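Local coordinates for protein mitomycin biosynthesis 6-O-methyltransferase (Streptomyces lavendulae, PDB 3GWZ) that transfers the methyl group of S-adenosyl-L-methionine to the quinone hydroxyl of demethylated mitomycins, completing the methoxy group of mitomycins A and B, at residues E190-Y198 against L354-E365; F200-G211 against F224-E233. All coordinates share one frame; numbering follows the deposited sequence.

Interaction 1. Residues E190-Y198 against L354-E365; sequences EAGQVAAAY and LPCGAGPVRIVE
Y198, just past the end of helix 173-197, reaches E365 on strand 361-368 and shows how one polar bond can finish a largely apolar helix-on-sheet contact. Its OH donates to E365 OE2 at 2.7 Å, meeting the oxygen from above the carboxylate plane, 41° out of it; ring and carboxylate stand almost perpendicular. CG lies anti to the backbone N (chi1 -171°), which swings the ring toward the sheet, where L354 CD1 meets its edge at CD1, 3.8 Å away. Farther back along the helix, Q193 extends over the turn between the two strands, its CD 3.7 Å from G357 CA; the amide lies close over the backbone at G357, whose positive phi suits glycine. Beside it C356 SG sits 3.8 Å from V194 CG2 and also touches Q193 CB, while I363 CD1 packs against A197 CB at 3.9 Å. E190 OE2 lies 3.5 Å from V361 CG2 and bonds to H276, while OE1 pairs with K275. Because E365 also forms a salt bridge with R352 through OE1, its two oxygens have separate partners, and the buried carboxylate, probably ionised, holds the Y198 hydroxyl, which ties the end of the helix to strand 361-368.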
loop_
_atom_site.group_PDB
_atom_site.type_symbol
_atom_site.label_atom_id
_atom_site.label_comp_id
_atom_site.label_asym_id
_atom_site.label_seq_id
_atom_site.Cartn_x
_atom_site.Cartn_y
_atom_site.Cartn_z
ATOM N N GLU A 190 -9.400 0.095 -20.503
ATOM C CA GLU A 190 -10.205 0.065 -21.717
ATOM C C GLU A 190 -11.623 0.551 -21.473
ATOM O O GLU A 190 -12.253 1.084 -22.380
ATOM C CB GLU A 190 -10.262 -1.358 -22.277
ATOM C CG GLU A 190 -8.923 -1.889 -22.725
ATOM C CD GLU A 190 -8.995 -3.343 -23.133
ATOM O OE1 GLU A 190 -9.848 -4.079 -22.583
ATOM O OE2 GLU A 190 -8.192 -3.745 -23.998
ATOM N N ALA A 191 -12.124 0.351 -20.256
ATOM C CA ALA A 191 -13.537 0.602 -19.968
ATOM C C ALA A 191 -13.879 2.072 -20.166
ATOM O O ALA A 191 -14.857 2.398 -20.836
ATOM C CB ALA A 191 -13.903 0.147 -18.545
ATOM N N GLY A 192 -13.074 2.953 -19.578
ATOM C CA GLY A 192 -13.238 4.385 -19.769
ATOM C C GLY A 192 -13.134 4.794 -21.227
ATOM O O GLY A 192 -13.884 5.660 -21.693
ATOM N N GLN A 193 -12.206 4.170 -21.951
ATOM C CA GLN A 193 -12.020 4.453 -23.373
ATOM C C GLN A 193 -13.266 4.087 -24.169
ATOM O O GLN A 193 -13.730 4.866 -25.001
ATOM C CB GLN A 193 -10.808 3.696 -23.935
ATOM C CG GLN A 193 -9.463 4.214 -23.464
ATOM C CD GLN A 193 -8.335 3.228 -23.720
ATOM O OE1 GLN A 193 -8.563 2.105 -24.179
ATOM N NE2 GLN A 193 -7.110 3.643 -23.422
ATOM N N VAL A 194 -13.810 2.898 -23.924
ATOM C CA VAL A 194 -15.002 2.479 -24.656
ATOM C C VAL A 194 -16.178 3.412 -24.379
ATOM O O VAL A 194 -16.904 3.815 -25.294
ATOM C CB VAL A 194 -15.440 1.054 -24.277
ATOM C CG1 VAL A 194 -16.786 0.753 -24.890
ATOM C CG2 VAL A 194 -14.399 0.024 -24.711
ATOM N N ALA A 195 -16.375 3.735 -23.104
ATOM C CA ALA A 195 -17.495 4.576 -22.690
ATOM C C ALA A 195 -17.408 5.970 -23.313
ATOM O O ALA A 195 -18.410 6.662 -23.457
ATOM C CB ALA A 195 -17.547 4.672 -21.155
ATOM N N ALA A 196 -16.201 6.378 -23.683
ATOM C CA ALA A 196 -15.993 7.704 -24.243
ATOM C C ALA A 196 -16.013 7.669 -25.767
ATOM O O ALA A 196 -16.201 8.697 -26.414
ATOM C CB ALA A 196 -14.680 8.290 -23.735
ATOM N N ALA A 197 -15.823 6.482 -26.336
ATOM C CA ALA A 197 -15.669 6.351 -27.785
ATOM C C ALA A 197 -16.948 5.943 -28.508
ATOM O O ALA A 197 -17.017 5.993 -29.736
ATOM C CB ALA A 197 -14.541 5.375 -28.115
ATOM N N TYR A 198 -17.962 5.539 -27.757
ATOM C CA TYR A 198 -19.203 5.092 -28.370
ATOM C C TYR A 198 -20.397 5.768 -27.720
ATOM O O TYR A 198 -20.519 5.794 -26.494
ATOM C CB TYR A 198 -19.352 3.568 -28.270
ATOM C CG TYR A 198 -20.509 3.019 -29.074
ATOM C CD1 TYR A 198 -20.352 2.693 -30.418
ATOM C CD2 TYR A 198 -21.754 2.821 -28.491
ATOM C CE1 TYR A 198 -21.401 2.197 -31.160
ATOM C CE2 TYR A 198 -22.807 2.329 -29.219
ATOM C CZ TYR A 198 -22.629 2.016 -30.558
ATOM O OH TYR A 198 -23.679 1.513 -31.294
ATOM N N LEU A 354 -14.481 1.569 -34.988
ATOM C CA LEU A 354 -14.040 2.801 -34.350
ATOM C C LEU A 354 -12.767 2.573 -33.546
ATOM O O LEU A 354 -12.549 1.484 -33.003
ATOM C CB LEU A 354 -15.142 3.317 -33.420
ATOM C CG LEU A 354 -16.529 3.343 -34.062
ATOM C CD1 LEU A 354 -17.635 3.319 -33.016
ATOM C CD2 LEU A 354 -16.651 4.560 -34.968
ATOM N N PRO A 355 -11.919 3.605 -33.463
ATOM C CA PRO A 355 -10.693 3.509 -32.671
ATOM C C PRO A 355 -11.035 3.520 -31.190
ATOM O O PRO A 355 -12.052 4.074 -30.785
ATOM C CB PRO A 355 -9.931 4.781 -33.050
ATOM C CG PRO A 355 -10.975 5.739 -33.473
ATOM C CD PRO A 355 -12.110 4.943 -34.047
ATOM N N CYS A 356 -10.191 2.894 -30.387
ATOM C CA CYS A 356 -10.433 2.829 -28.962
ATOM C C CYS A 356 -9.095 2.899 -28.239
ATOM O O CYS A 356 -8.426 1.883 -28.052
ATOM C CB CYS A 356 -11.172 1.535 -28.622
ATOM S SG CYS A 356 -11.753 1.474 -26.948
ATOM N N GLY A 357 -8.709 4.105 -27.835
ATOM C CA GLY A 357 -7.453 4.309 -27.137
ATOM C C GLY A 357 -6.265 3.781 -27.917
ATOM O O GLY A 357 -6.395 3.397 -29.079
ATOM N N ALA A 358 -5.102 3.763 -27.274
ATOM C CA ALA A 358 -3.882 3.280 -27.911
ATOM C C ALA A 358 -3.897 1.761 -28.048
ATOM O O ALA A 358 -4.696 1.077 -27.407
ATOM C CB ALA A 358 -2.660 3.732 -27.127
ATOM N N GLY A 359 -3.009 1.239 -28.887
ATOM C CA GLY A 359 -2.917 -0.193 -29.108
ATOM C C GLY A 359 -3.699 -0.643 -30.325
ATOM O O GLY A 359 -4.041 0.164 -31.189
ATOM N N PRO A 360 -3.984 -1.939 -30.393
ATOM C CA PRO A 360 -4.733 -2.504 -31.515
ATOM C C PRO A 360 -6.228 -2.617 -31.234
ATOM O O PRO A 360 -6.960 -3.086 -32.095
ATOM C CB PRO A 360 -4.154 -3.916 -31.647
ATOM C CG PRO A 360 -3.300 -4.139 -30.423
ATOM C CD PRO A 360 -3.470 -2.988 -29.503
ATOM N N VAL A 361 -6.680 -2.216 -30.054
ATOM C CA VAL A 361 -8.089 -2.408 -29.729
ATOM C C VAL A 361 -8.977 -1.542 -30.607
ATOM O O VAL A 361 -8.732 -0.349 -30.761
ATOM C CB VAL A 361 -8.408 -2.070 -28.269
ATOM C CG1 VAL A 361 -9.897 -2.315 -28.005
ATOM C CG2 VAL A 361 -7.553 -2.899 -27.329
ATOM N N ARG A 362 -10.015 -2.141 -31.177
ATOM C CA ARG A 362 -11.001 -1.372 -31.930
ATOM C C ARG A 362 -12.401 -1.787 -31.520
ATOM O O ARG A 362 -12.597 -2.877 -30.982
ATOM C CB ARG A 362 -10.813 -1.549 -33.444
ATOM C CG ARG A 362 -9.612 -0.790 -34.005
ATOM C CD ARG A 362 -9.611 -0.738 -35.528
ATOM N NE ARG A 362 -10.574 0.221 -36.073
ATOM C CZ ARG A 362 -10.347 1.528 -36.188
ATOM N NH1 ARG A 362 -9.199 2.048 -35.778
ATOM N NH2 ARG A 362 -11.273 2.323 -36.705
ATOM N N ILE A 363 -13.370 -0.910 -31.766
ATOM C CA ILE A 363 -14.767 -1.232 -31.536
ATOM C C ILE A 363 -15.395 -1.516 -32.890
ATOM O O ILE A 363 -15.444 -0.635 -33.739
ATOM C CB ILE A 363 -15.523 -0.054 -30.879
ATOM C CG1 ILE A 363 -14.951 0.250 -29.498
ATOM C CG2 ILE A 363 -17.022 -0.365 -30.771
ATOM C CD1 ILE A 363 -15.272 1.651 -29.000
ATOM N N VAL A 364 -15.851 -2.745 -33.107
ATOM C CA VAL A 364 -16.520 -3.066 -34.353
ATOM C C VAL A 364 -18.026 -3.088 -34.119
ATOM O O VAL A 364 -18.540 -3.965 -33.428
ATOM C CB VAL A 364 -16.037 -4.403 -34.927
ATOM C CG1 VAL A 364 -16.668 -4.655 -36.293
ATOM C CG2 VAL A 364 -14.516 -4.397 -35.046
ATOM N N GLU A 365 -18.726 -2.100 -34.674
ATOM C CA GLU A 365 -20.171 -2.011 -34.514
ATOM C C GLU A 365 -20.869 -2.845 -35.580
ATOM O O GLU A 365 -20.606 -2.689 -36.773
ATOM C CB GLU A 365 -20.648 -0.560 -34.599
ATOM C CG GLU A 365 -22.170 -0.432 -34.489
ATOM C CD GLU A 365 -22.658 0.993 -34.686
ATOM O OE1 GLU A 365 -22.115 1.689 -35.568
ATOM O OE2 GLU A 365 -23.587 1.412 -33.965
#

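Interaction 2. Residues F200-G211 against F224-E233. With SAH (S-adenosyl-L-homocysteine), chain G.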
loop_
_atom_site.group_PDB
_atom_site.type_symbol
_atom_site.label_atom_id
_atom_site.label_comp_id
_atom_site.label_asym_id
_atom_site.label_seq_id
_atom_site.Cartn_x
_atom_site.Cartn_y
_atom_site.Cartn_z
ATOM N N PHE A 200 -23.731 5.711 -26.435
ATOM C CA PHE A 200 -24.744 4.769 -25.959
ATOM C C PHE A 200 -26.064 5.465 -25.619
ATOM O O PHE A 200 -26.969 4.830 -25.076
ATOM C CB PHE A 200 -24.260 4.041 -24.694
ATOM C CG PHE A 200 -23.091 3.102 -24.918
ATOM C CD1 PHE A 200 -23.308 1.769 -25.217
ATOM C CD2 PHE A 200 -21.790 3.553 -24.798
ATOM C CE1 PHE A 200 -22.242 0.897 -25.420
ATOM C CE2 PHE A 200 -20.719 2.694 -24.993
ATOM C CZ PHE A 200 -20.953 1.359 -25.306
ATOM N N SER A 201 -26.169 6.763 -25.911
ATOM C CA SER A 201 -27.308 7.560 -25.430
ATOM C C SER A 201 -28.673 7.073 -25.924
ATOM O O SER A 201 -29.706 7.371 -25.319
ATOM C CB SER A 201 -27.126 9.040 -25.774
ATOM O OG SER A 201 -27.119 9.229 -27.178
ATOM N N GLY A 202 -28.684 6.328 -27.021
ATOM C CA GLY A 202 -29.935 5.851 -27.583
ATOM C C GLY A 202 -30.395 4.527 -27.005
ATOM O O GLY A 202 -31.513 4.086 -27.262
ATOM N N ALA A 203 -29.537 3.888 -26.220
ATOM C CA ALA A 203 -29.848 2.555 -25.717
ATOM C C ALA A 203 -30.506 2.605 -24.348
ATOM O O ALA A 203 -30.091 3.370 -23.475
ATOM C CB ALA A 203 -28.584 1.692 -25.668
ATOM N N ALA A 204 -31.534 1.782 -24.167
ATOM C CA ALA A 204 -32.134 1.605 -22.854
ATOM C C ALA A 204 -31.520 0.413 -22.114
ATOM O O ALA A 204 -31.386 0.436 -20.893
ATOM C CB ALA A 204 -33.645 1.445 -22.974
ATOM N N THR A 205 -31.137 -0.625 -22.859
ATOM C CA THR A 205 -30.576 -1.830 -22.253
ATOM C C THR A 205 -29.295 -2.267 -22.941
ATOM O O THR A 205 -29.171 -2.173 -24.161
ATOM C CB THR A 205 -31.544 -3.012 -22.327
ATOM O OG1 THR A 205 -31.929 -3.214 -23.690
ATOM C CG2 THR A 205 -32.798 -2.759 -21.461
ATOM N N ALA A 206 -28.358 -2.767 -22.140
ATOM C CA ALA A 206 -27.084 -3.285 -22.640
ATOM C C ALA A 206 -26.776 -4.640 -21.996
ATOM O O ALA A 206 -27.128 -4.892 -20.839
ATOM C CB ALA A 206 -25.976 -2.301 -22.339
ATOM N N VAL A 207 -26.126 -5.519 -22.749
ATOM C CA VAL A 207 -25.711 -6.801 -22.205
ATOM C C VAL A 207 -24.222 -7.017 -22.488
ATOM O O VAL A 207 -23.791 -6.928 -23.638
ATOM C CB VAL A 207 -26.508 -7.960 -22.824
ATOM C CG1 VAL A 207 -25.917 -9.288 -22.392
ATOM C CG2 VAL A 207 -27.990 -7.867 -22.438
ATOM N N ASP A 208 -23.439 -7.273 -21.444
ATOM C CA ASP A 208 -22.019 -7.572 -21.644
ATOM C C ASP A 208 -21.777 -9.065 -21.542
ATOM O O ASP A 208 -21.902 -9.666 -20.466
ATOM C CB ASP A 208 -21.117 -6.842 -20.639
ATOM C CG ASP A 208 -19.648 -6.852 -21.069
ATOM O OD1 ASP A 208 -19.342 -7.447 -22.123
ATOM O OD2 ASP A 208 -18.800 -6.258 -20.371
ATOM N N ILE A 209 -21.412 -9.648 -22.675
ATOM C CA ILE A 209 -21.250 -11.082 -22.790
ATOM C C ILE A 209 -19.831 -11.500 -22.423
ATOM O O ILE A 209 -18.885 -11.095 -23.084
ATOM C CB ILE A 209 -21.534 -11.525 -24.227
ATOM C CG1 ILE A 209 -22.911 -11.023 -24.675
ATOM C CG2 ILE A 209 -21.432 -13.047 -24.347
ATOM C CD1 ILE A 209 -23.046 -10.919 -26.178
ATOM N N GLY A 210 -19.686 -12.320 -21.382
ATOM C CA GLY A 210 -18.359 -12.684 -20.894
ATOM C C GLY A 210 -17.630 -11.450 -20.382
ATOM O O GLY A 210 -16.445 -11.240 -20.673
ATOM N N GLY A 211 -18.342 -10.643 -19.602
ATOM C CA GLY A 211 -17.868 -9.327 -19.191
ATOM C C GLY A 211 -16.849 -9.273 -18.057
ATOM O O GLY A 211 -16.573 -8.190 -17.530
ATOM N N PHE A 224 -23.592 6.713 -18.815
ATOM C CA PHE A 224 -24.906 6.830 -19.442
ATOM C C PHE A 224 -26.001 6.461 -18.455
ATOM O O PHE A 224 -26.486 5.332 -18.449
ATOM C CB PHE A 224 -24.985 5.964 -20.703
ATOM C CG PHE A 224 -24.071 6.429 -21.796
ATOM C CD1 PHE A 224 -24.504 7.361 -22.730
ATOM C CD2 PHE A 224 -22.763 5.973 -21.862
ATOM C CE1 PHE A 224 -23.658 7.811 -23.726
ATOM C CE2 PHE A 224 -21.904 6.422 -22.860
ATOM C CZ PHE A 224 -22.351 7.341 -23.793
ATOM N N PRO A 225 -26.398 7.434 -17.618
ATOM C CA PRO A 225 -27.303 7.263 -16.474
ATOM C C PRO A 225 -28.654 6.609 -16.776
ATOM O O PRO A 225 -29.227 6.002 -15.873
ATOM C CB PRO A 225 -27.512 8.699 -15.972
ATOM C CG PRO A 225 -26.299 9.437 -16.425
ATOM C CD PRO A 225 -25.920 8.823 -17.743
ATOM N N GLY A 226 -29.169 6.729 -17.996
ATOM C CA GLY A 226 -30.457 6.121 -18.303
ATOM C C GLY A 226 -30.364 4.641 -18.647
ATOM O O GLY A 226 -31.370 3.941 -18.749
ATOM N N LEU A 227 -29.144 4.155 -18.819
ATOM C CA LEU A 227 -28.925 2.792 -19.291
ATOM C C LEU A 227 -29.067 1.758 -18.175
ATOM O O LEU A 227 -28.716 2.026 -17.026
ATOM C CB LEU A 227 -27.527 2.693 -19.913
ATOM C CG LEU A 227 -27.178 1.399 -20.646
ATOM C CD1 LEU A 227 -28.061 1.209 -21.871
ATOM C CD2 LEU A 227 -25.707 1.421 -21.041
ATOM N N ARG A 228 -29.587 0.578 -18.507
ATOM C CA ARG A 228 -29.519 -0.537 -17.574
ATOM C C ARG A 228 -28.838 -1.719 -18.252
ATOM O O ARG A 228 -28.854 -1.836 -19.475
ATOM C CB ARG A 228 -30.895 -0.918 -17.029
ATOM C CG ARG A 228 -31.698 -1.852 -17.893
ATOM C CD ARG A 228 -32.917 -2.354 -17.124
ATOM N NE ARG A 228 -33.784 -3.185 -17.953
ATOM C CZ ARG A 228 -34.732 -2.704 -18.753
ATOM N NH1 ARG A 228 -34.934 -1.393 -18.831
ATOM N NH2 ARG A 228 -35.476 -3.530 -19.477
ATOM N N GLY A 229 -28.235 -2.591 -17.460
ATOM C CA GLY A 229 -27.383 -3.614 -18.037
ATOM C C GLY A 229 -27.557 -4.997 -17.464
ATOM O O GLY A 229 -28.188 -5.182 -16.420
ATOM N N THR A 230 -26.998 -5.976 -18.170
ATOM C CA THR A 230 -26.918 -7.333 -17.675
ATOM C C THR A 230 -25.511 -7.822 -17.937
ATOM O O THR A 230 -25.001 -7.683 -19.048
ATOM C CB THR A 230 -27.902 -8.265 -18.407
ATOM O OG1 THR A 230 -29.234 -7.774 -18.245
ATOM C CG2 THR A 230 -27.809 -9.679 -17.848
ATOM N N LEU A 231 -24.881 -8.377 -16.913
ATOM C CA LEU A 231 -23.554 -8.958 -17.078
ATOM C C LEU A 231 -23.646 -10.477 -17.053
ATOM O O LEU A 231 -24.069 -11.061 -16.056
ATOM C CB LEU A 231 -22.628 -8.492 -15.962
ATOM C CG LEU A 231 -21.234 -9.056 -16.243
ATOM C CD1 LEU A 231 -20.216 -7.953 -16.295
ATOM C CD2 LEU A 231 -20.888 -10.131 -15.242
ATOM N N LEU A 232 -23.243 -11.104 -18.154
ATOM C CA LEU A 232 -23.250 -12.555 -18.286
ATOM C C LEU A 232 -21.828 -13.089 -18.127
ATOM O O LEU A 232 -20.933 -12.671 -18.850
ATOM C CB LEU A 232 -23.795 -12.937 -19.666
ATOM C CG LEU A 232 -23.628 -14.362 -20.199
ATOM C CD1 LEU A 232 -24.286 -15.365 -19.280
ATOM C CD2 LEU A 232 -24.219 -14.457 -21.601
ATOM N N GLU A 233 -21.629 -14.013 -17.189
ATOM C CA GLU A 233 -20.313 -14.624 -16.956
ATOM C C GLU A 233 -20.453 -16.025 -16.367
ATOM O O GLU A 233 -21.524 -16.396 -15.863
ATOM C CB GLU A 233 -19.466 -13.771 -15.991
ATOM C CG GLU A 233 -18.423 -12.889 -16.668
ATOM C CD GLU A 233 -17.274 -13.688 -17.233
ATOM O OE1 GLU A 233 -17.190 -14.898 -16.940
ATOM O OE2 GLU A 233 -16.456 -13.112 -17.972
HETATM N N SAH G . -14.805 -9.107 -21.131
HETATM C CA SAH G . -13.815 -9.150 -20.001
HETATM C CB SAH G . -13.129 -10.519 -19.823
HETATM C CG SAH G . -12.339 -11.055 -21.033
HETATM S SD SAH G . -11.492 -12.582 -20.645
HETATM C C SAH G . -12.770 -8.092 -20.215
HETATM O O SAH G . -12.051 -7.743 -19.274
HETATM O OXT SAH G . -12.625 -7.553 -21.322
HETATM C "C5'" SAH G . -12.655 -13.752 -21.319
HETATM C "C4'" SAH G . -13.818 -14.095 -20.366
HETATM O "O4'" SAH G . -14.709 -15.099 -20.906
HETATM C "C3'" SAH G . -13.430 -14.612 -18.976
HETATM O "O3'" SAH G . -13.842 -13.652 -17.990
HETATM C "C2'" SAH G . -14.205 -15.917 -18.780
HETATM O "O2'" SAH G . -14.803 -16.048 -17.484
HETATM C "C1'" SAH G . -15.318 -15.790 -19.795
HETATM N N9 SAH G . -15.844 -17.074 -20.308
HETATM C C8 SAH G . -15.117 -18.102 -20.802
HETATM N N7 SAH G . -15.932 -19.105 -21.215
HETATM C C5 SAH G . -17.206 -18.701 -20.994
HETATM C C6 SAH G . -18.552 -19.266 -21.212
HETATM N N6 SAH G . -18.662 -20.498 -21.764
HETATM N N1 SAH G . -19.630 -18.525 -20.838
HETATM C C2 SAH G . -19.494 -17.308 -20.292
HETATM N N3 SAH G . -18.295 -16.728 -20.067
HETATM C C4 SAH G . -17.144 -17.366 -20.395
HETATM O O HOH W 1 -29.868 -5.620 -19.805
#
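Strand 205-209, helix 215-223 and strand 228-233 form a right-handed beta-alpha-beta unit of the Rossmann-like class I methyltransferase fold, and its two parallel strands lead directly to the bound S-adenosyl-L-homocysteine. Backbone bonds alternate along them, from R228 N to A204 O through to L232 N to D208 O at 3.0 Å, the latter nearly straight at 168°. A water donates to A206 O and also pairs with T230 OG1. At the end of the strands away from the ligand F200 CB stands over the centre of the F224 ring, 3.6 Å from its centroid, and the F200 ring meets the same face in an offset edge-to-face stack, planes 66° apart. L227 CD1 reaches A203 CB at 3.9 Å, and T205 CG2 covers one face of the R228 guanidinium, 3.3 Å from CZ. At the other end, E233 bends at chi2 (-71°) to bring its carboxylate to the ribose: OE1 accepts from SAH O2' and OE2 from SAH O3', each at 2.7 Å. The ligand's amino N donates to G210 O at 2.7 Å. G212 N also binds E233 OE2, so the glycine-rich turn helps hold the carboxylate that receives both hydroxyls, a pairing consistent with recognition of the ribose diol.

Overall arrangement
The two contacts, with centres about 16 Å apart, both reach the same sheet, and helix 173-197 leads in the chain into strand 205-209. They meet directly: F224 CE2 of interaction 2 lies 3.6 Å from A195 O of interaction 1, F224 CZ is equally close to Y198 O, and the rings of Y198 and F200 pack edge-to-face. Interaction 2 binds S-adenosyl-L-homocysteine directly through G210 and E233; interaction 1 reaches it indirectly, E190, its side chain about 5 Å from the ligand at nearest atoms, pairing with K275, which bonds to the ligand. V361 lies about 3 Å, side chain to side chain, from the substrate-binding N308.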